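Local coordinates for imidazolonepropionase (Unidentified, PDB 2OOF), which catalyses the third step of histidine degradation, hydrolysing the carbon-nitrogen bond of imidazolone-5-propanoate to give N-formimidoyl-L-glutamate, at residues 13-18 against 63-68; 72-77 against 315-320. All blocks are in the same frame, centred on the assembly; numbering follows the deposited sequence.

Interaction 1 of 2, residues 13-18 against 63-68; sequences TPATLR and LVTPGL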
loop_
_atom_site.group_PDB
_atom_site.type_symbol
_atom_site.label_atom_id
_atom_site.label_comp_id
_atom_site.label_asym_id
_atom_site.label_seq_id
_atom_site.Cartn_x
_atom_site.Cartn_y
_atom_site.Cartn_z
ATOM N N THR A 13 22.581 -13.148 -5.146
ATOM C CA THR A 13 22.280 -13.915 -3.945
ATOM C C THR A 13 20.829 -13.582 -3.672
ATOM O O THR A 13 20.520 -12.537 -3.105
ATOM C CB THR A 13 23.135 -13.461 -2.775
ATOM O OG1 THR A 13 24.517 -13.636 -3.111
ATOM C CG2 THR A 13 22.798 -14.273 -1.532
ATOM N N PRO A 14 19.915 -14.474 -4.074
ATOM C CA PRO A 14 18.478 -14.279 -3.899
ATOM C C PRO A 14 17.810 -14.524 -2.551
ATOM O O PRO A 14 17.967 -15.586 -1.939
ATOM C CB PRO A 14 17.892 -15.196 -4.964
ATOM C CG PRO A 14 18.790 -16.387 -4.847
ATOM C CD PRO A 14 20.181 -15.751 -4.767
ATOM N N ALA A 15 17.061 -13.517 -2.102
ATOM C CA ALA A 15 16.260 -13.607 -0.886
ATOM C C ALA A 15 14.922 -13.721 -1.611
ATOM O O ALA A 15 14.283 -12.715 -1.932
ATOM C CB ALA A 15 16.332 -12.303 -0.081
ATOM N N THR A 16 14.533 -14.956 -1.908
ATOM C CA THR A 16 13.317 -15.215 -2.665
ATOM C C THR A 16 12.035 -14.839 -1.969
ATOM O O THR A 16 11.044 -14.523 -2.629
ATOM C CB THR A 16 13.199 -16.700 -3.057
ATOM O OG1 THR A 16 12.966 -17.486 -1.882
ATOM C CG2 THR A 16 14.481 -17.175 -3.729
ATOM N N LEU A 17 12.052 -14.872 -0.643
ATOM C CA LEU A 17 10.861 -14.573 0.133
ATOM C C LEU A 17 9.720 -15.476 -0.285
ATOM O O LEU A 17 8.561 -15.063 -0.349
ATOM C CB LEU A 17 10.473 -13.098 -0.001
ATOM C CG LEU A 17 11.162 -12.362 1.154
ATOM C CD1 LEU A 17 12.146 -11.350 0.631
ATOM C CD2 LEU A 17 10.115 -11.744 2.050
ATOM N N ARG A 18 10.069 -16.727 -0.571
ATOM C CA ARG A 18 9.085 -17.726 -0.951
ATOM C C ARG A 18 8.249 -18.090 0.267
ATOM O O ARG A 18 8.765 -18.176 1.386
ATOM C CB ARG A 18 9.776 -18.982 -1.489
ATOM C CG ARG A 18 10.321 -18.831 -2.897
ATOM C CD ARG A 18 10.997 -20.109 -3.374
ATOM N NE ARG A 18 10.127 -21.274 -3.242
ATOM C CZ ARG A 18 10.315 -22.424 -3.881
ATOM N NH1 ARG A 18 11.343 -22.569 -4.706
ATOM N NH2 ARG A 18 9.474 -23.433 -3.696
ATOM N N LEU A 63 22.979 -9.030 -3.300
ATOM C CA LEU A 63 21.648 -9.450 -2.865
ATOM C C LEU A 63 20.562 -8.986 -3.827
ATOM O O LEU A 63 20.604 -7.857 -4.317
ATOM C CB LEU A 63 21.370 -8.864 -1.476
ATOM C CG LEU A 63 19.944 -8.910 -0.917
ATOM C CD1 LEU A 63 19.544 -10.354 -0.629
ATOM C CD2 LEU A 63 19.869 -8.061 0.353
ATOM N N VAL A 64 19.598 -9.863 -4.097
ATOM C CA VAL A 64 18.476 -9.522 -4.957
ATOM C C VAL A 64 17.208 -9.929 -4.221
ATOM O O VAL A 64 17.143 -11.007 -3.621
ATOM C CB VAL A 64 18.527 -10.244 -6.320
ATOM C CG1 VAL A 64 18.402 -11.745 -6.132
ATOM C CG2 VAL A 64 17.395 -9.743 -7.206
ATOM N N THR A 65 16.205 -9.054 -4.243
ATOM C CA THR A 65 14.936 -9.327 -3.567
ATOM C C THR A 65 13.797 -8.921 -4.480
ATOM O O THR A 65 14.011 -8.238 -5.478
ATOM C CB THR A 65 14.760 -8.474 -2.288
ATOM O OG1 THR A 65 14.572 -7.104 -2.667
ATOM C CG2 THR A 65 15.967 -8.585 -1.370
ATOM N N PRO A 66 12.569 -9.357 -4.162
ATOM C CA PRO A 66 11.471 -8.942 -5.036
ATOM C C PRO A 66 11.273 -7.446 -4.822
ATOM O O PRO A 66 11.752 -6.895 -3.821
ATOM C CB PRO A 66 10.278 -9.774 -4.550
ATOM C CG PRO A 66 10.674 -10.268 -3.196
ATOM C CD PRO A 66 12.159 -10.444 -3.259
ATOM N N GLY A 67 10.610 -6.781 -5.767
ATOM C CA GLY A 67 10.381 -5.353 -5.622
ATOM C C GLY A 67 9.501 -5.093 -4.413
ATOM O O GLY A 67 8.692 -5.948 -4.051
ATOM N N LEU A 68 9.655 -3.932 -3.780
ATOM C CA LEU A 68 8.848 -3.608 -2.606
ATOM C C LEU A 68 7.464 -3.130 -3.023
ATOM O O LEU A 68 7.287 -2.558 -4.106
ATOM C CB LEU A 68 9.554 -2.554 -1.750
ATOM C CG LEU A 68 10.997 -2.932 -1.372
ATOM C CD1 LEU A 68 11.500 -1.985 -0.290
ATOM C CD2 LEU A 68 11.060 -4.368 -0.873
#
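The carbonyl oxygen of Thr13 takes two approaches from residues 63-64, the Val64 N-H at 3.0 Å, from above the carbonyl plane, and a CA-H contact from Leu63 CA at 3.3 Å, while the Leu63 CD1 methyl packs against it. One parallel bridge further on, Val64 O accepts from Ala15 N at 2.9 Å in an almost linear bond (176° at hydrogen), with a longer CA-H contact from Pro14 beside it. Thr13 and Leu63 project from one face of this short parallel pair, Pro14 and Val64 from the other. On the Leu63 face, CG lies anti to the backbone N (chi1 167°), which swings CD1 back across the strands to within 3.8 Å of Ala15 CB. On the Pro14 face, the Val64 branch CG1, set between its own N and carbonyl carbon, presses on Pro14 CA at 3.4 Å and also meets CB of that ring. Beyond the bridges the chains stay in touch through the Pro66 ring: CD lies against Ala15 O, and the Leu17 side chain crosses the ring at about a right angle, Leu17 CD1 4.0 Å from Pro66 CD. Thr65 CG2 lies 4.0 Å from Ala15 CB, and Thr65 OG1 donates to Pro66 O (3.1 Å) and bonds the Trp378 indole N-H; an alanine here would probably leave the indole N-H without its mate and a gap beside Ala15 CB. The start of strand 63-73 runs between strand 12-14 and the antiparallel strand 375-378, where Phe375 packs on Val64, while Met347 of helix 343-349 covers both Leu17 and Thr65.

Interaction 2 of 2, residues 72-77 against 315-320; sequences HTHLIF and SSDINP. With FE (Fe (III) ion), chain B.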
loop_
_atom_site.group_PDB
_atom_site.type_symbol
_atom_site.label_atom_id
_atom_site.label_comp_id
_atom_site.label_asym_id
_atom_site.label_seq_id
_atom_site.Cartn_x
_atom_site.Cartn_y
_atom_site.Cartn_z
ATOM N N HIS A 72 -1.038 0.732 0.744
ATOM C CA HIS A 72 -1.981 1.625 1.400
ATOM C C HIS A 72 -1.516 3.088 1.451
ATOM O O HIS A 72 -0.953 3.530 2.459
ATOM C CB HIS A 72 -2.241 1.102 2.818
ATOM C CG HIS A 72 -3.291 1.858 3.567
ATOM N ND1 HIS A 72 -4.426 1.254 4.066
ATOM C CD2 HIS A 72 -3.386 3.170 3.900
ATOM C CE1 HIS A 72 -5.173 2.159 4.670
ATOM N NE2 HIS A 72 -4.566 3.329 4.583
ATOM N N THR A 73 -1.750 3.839 0.377
ATOM C CA THR A 73 -1.351 5.238 0.368
ATOM C C THR A 73 -2.436 6.181 -0.133
ATOM O O THR A 73 -3.388 5.765 -0.800
ATOM C CB THR A 73 -0.070 5.489 -0.495
ATOM O OG1 THR A 73 -0.432 5.637 -1.872
ATOM C CG2 THR A 73 0.920 4.330 -0.356
ATOM N N HIS A 74 -2.290 7.450 0.244
ATOM C CA HIS A 74 -3.170 8.541 -0.180
ATOM C C HIS A 74 -2.156 9.580 -0.672
ATOM O O HIS A 74 -2.239 10.759 -0.309
ATOM C CB HIS A 74 -3.936 9.192 0.980
ATOM C CG HIS A 74 -4.726 8.246 1.826
ATOM N ND1 HIS A 74 -4.136 7.299 2.643
ATOM C CD2 HIS A 74 -6.058 8.156 2.056
ATOM C CE1 HIS A 74 -5.069 6.678 3.336
ATOM N NE2 HIS A 74 -6.246 7.180 3.000
ATOM N N LEU A 75 -1.195 9.154 -1.486
ATOM C CA LEU A 75 -0.183 10.092 -1.948
ATOM C C LEU A 75 -0.656 11.146 -2.956
ATOM O O LEU A 75 0.117 12.021 -3.349
ATOM C CB LEU A 75 1.038 9.330 -2.485
ATOM C CG LEU A 75 0.925 8.535 -3.781
ATOM C CD1 LEU A 75 0.917 9.496 -4.962
ATOM C CD2 LEU A 75 2.105 7.575 -3.897
ATOM N N ILE A 76 -1.912 11.069 -3.381
ATOM C CA ILE A 76 -2.447 12.068 -4.298
ATOM C C ILE A 76 -3.263 13.047 -3.471
ATOM O O ILE A 76 -4.215 12.649 -2.805
ATOM C CB ILE A 76 -3.380 11.447 -5.364
ATOM C CG1 ILE A 76 -2.558 10.603 -6.348
ATOM C CG2 ILE A 76 -4.158 12.558 -6.090
ATOM C CD1 ILE A 76 -3.386 9.896 -7.411
ATOM N N PHE A 77 -2.906 14.322 -3.512
ATOM C CA PHE A 77 -3.639 15.318 -2.749
ATOM C C PHE A 77 -2.973 16.659 -2.967
ATOM O O PHE A 77 -1.814 16.707 -3.370
ATOM C CB PHE A 77 -3.598 14.966 -1.251
ATOM C CG PHE A 77 -2.200 14.970 -0.664
ATOM C CD1 PHE A 77 -1.584 16.173 -0.303
ATOM C CD2 PHE A 77 -1.472 13.780 -0.516
ATOM C CE1 PHE A 77 -0.261 16.197 0.193
ATOM C CE2 PHE A 77 -0.136 13.804 -0.013
ATOM C CZ PHE A 77 0.453 15.010 0.334
ATOM N N SER A 315 2.668 -0.879 5.597
ATOM C CA SER A 315 2.588 0.168 4.601
ATOM C C SER A 315 2.777 1.543 5.235
ATOM O O SER A 315 2.602 1.713 6.441
ATOM C CB SER A 315 1.235 0.099 3.884
ATOM O OG SER A 315 1.080 1.172 2.969
ATOM N N SER A 316 3.122 2.515 4.395
ATOM C CA SER A 316 3.376 3.896 4.802
ATOM C C SER A 316 2.155 4.740 5.170
ATOM O O SER A 316 2.254 5.607 6.028
ATOM C CB SER A 316 4.144 4.628 3.695
ATOM O OG SER A 316 3.352 4.735 2.520
ATOM N N ASP A 317 1.018 4.491 4.527
ATOM C CA ASP A 317 -0.201 5.259 4.772
ATOM C C ASP A 317 0.032 6.744 4.475
ATOM O O ASP A 317 -0.566 7.622 5.100
ATOM C CB ASP A 317 -0.692 5.086 6.218
ATOM C CG ASP A 317 -2.084 5.680 6.430
ATOM O OD1 ASP A 317 -2.856 5.696 5.452
ATOM O OD2 ASP A 317 -2.415 6.124 7.554
ATOM N N ILE A 318 0.916 7.014 3.516
ATOM C CA ILE A 318 1.226 8.382 3.129
ATOM C C ILE A 318 -0.066 9.155 2.964
ATOM O O ILE A 318 -0.920 8.780 2.164
ATOM C CB ILE A 318 1.973 8.453 1.767
ATOM C CG1 ILE A 318 3.299 7.701 1.844
ATOM C CG2 ILE A 318 2.221 9.918 1.380
ATOM C CD1 ILE A 318 3.945 7.496 0.499
ATOM N N ASN A 319 -0.217 10.222 3.735
ATOM C CA ASN A 319 -1.401 11.062 3.627
ATOM C C ASN A 319 -1.162 12.377 4.369
ATOM O O ASN A 319 -0.496 12.409 5.411
ATOM C CB ASN A 319 -2.637 10.317 4.141
ATOM C CG ASN A 319 -2.789 10.393 5.625
ATOM O OD1 ASN A 319 -3.181 11.429 6.163
ATOM N ND2 ASN A 319 -2.481 9.295 6.306
ATOM N N PRO A 320 -1.712 13.479 3.832
ATOM C CA PRO A 320 -1.609 14.852 4.338
ATOM C C PRO A 320 -1.886 15.150 5.808
ATOM O O PRO A 320 -1.237 16.015 6.381
ATOM C CB PRO A 320 -2.524 15.640 3.393
ATOM C CG PRO A 320 -3.561 14.663 3.033
ATOM C CD PRO A 320 -2.754 13.393 2.795
HETATM FE FE FE B . -5.255 5.462 5.000
HETATM O O HOH W 1 -5.299 6.427 7.192
#
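His74 N donates to Ile318 O at 2.7 Å, nearly in line with the carbonyl bond, where residues 72-77 and 315-320 run in the same sense with end-to-end directions 18° apart. The metal lies to one side of this seam. His72 and Asp317 both carry their first side-chain bond anti to the backbone N (chi1 -175° and -170°), which turns ring and carboxylate to the same side of the backbone; there they run alongside each other, their planes strongly turned, and converge on the iron(III) ion. His72 NE2 binds it at 2.3 Å and Asp317 OD1 at 2.5 Å. A water on the iron, 2.4 Å away, donates to Asp317 OD2, so that the carboxylate spans metal and water. Within the loop, Asn319 ND2 donates to Asp317 O at 2.8 Å, while Asn319 OD1 takes the N-H of Thr322. Ser315 OG adds a weak bond to His72 O. Farther out, Pro320 lies over one face of the Phe77 ring in a CH-pi contact, its CD 3.9 Å from the ring centroid, and Ile318 CG2 packs against Leu75 CB. With His242 as a further ligand and His74 expected to be another, the His-X-His pair after the first barrel strand and the aspartate after the eighth form the mononuclear metal centre of an amidohydrolase TIM barrel.

Strand 63-73 is common to both contacts. Its beginning pairs with strand 12-14 in interaction 1, and its far end delivers His72 to the iron in interaction 2, with the two centres about 25 Å apart. The centre of interaction 1 lies about 19 Å, that of interaction 2 about 8 Å, from the centre of the chain; the first is on the side where the N-terminal strands join the barrel, away from the metal and substrate sites, the second at the metal. Apart from their shared strand the two do not touch. Residues 13-18 thus meet the strand as it enters the barrel, whereas residues 315-320 meet it where it leaves, beside His242 and Thr322, which probably binds the substrate.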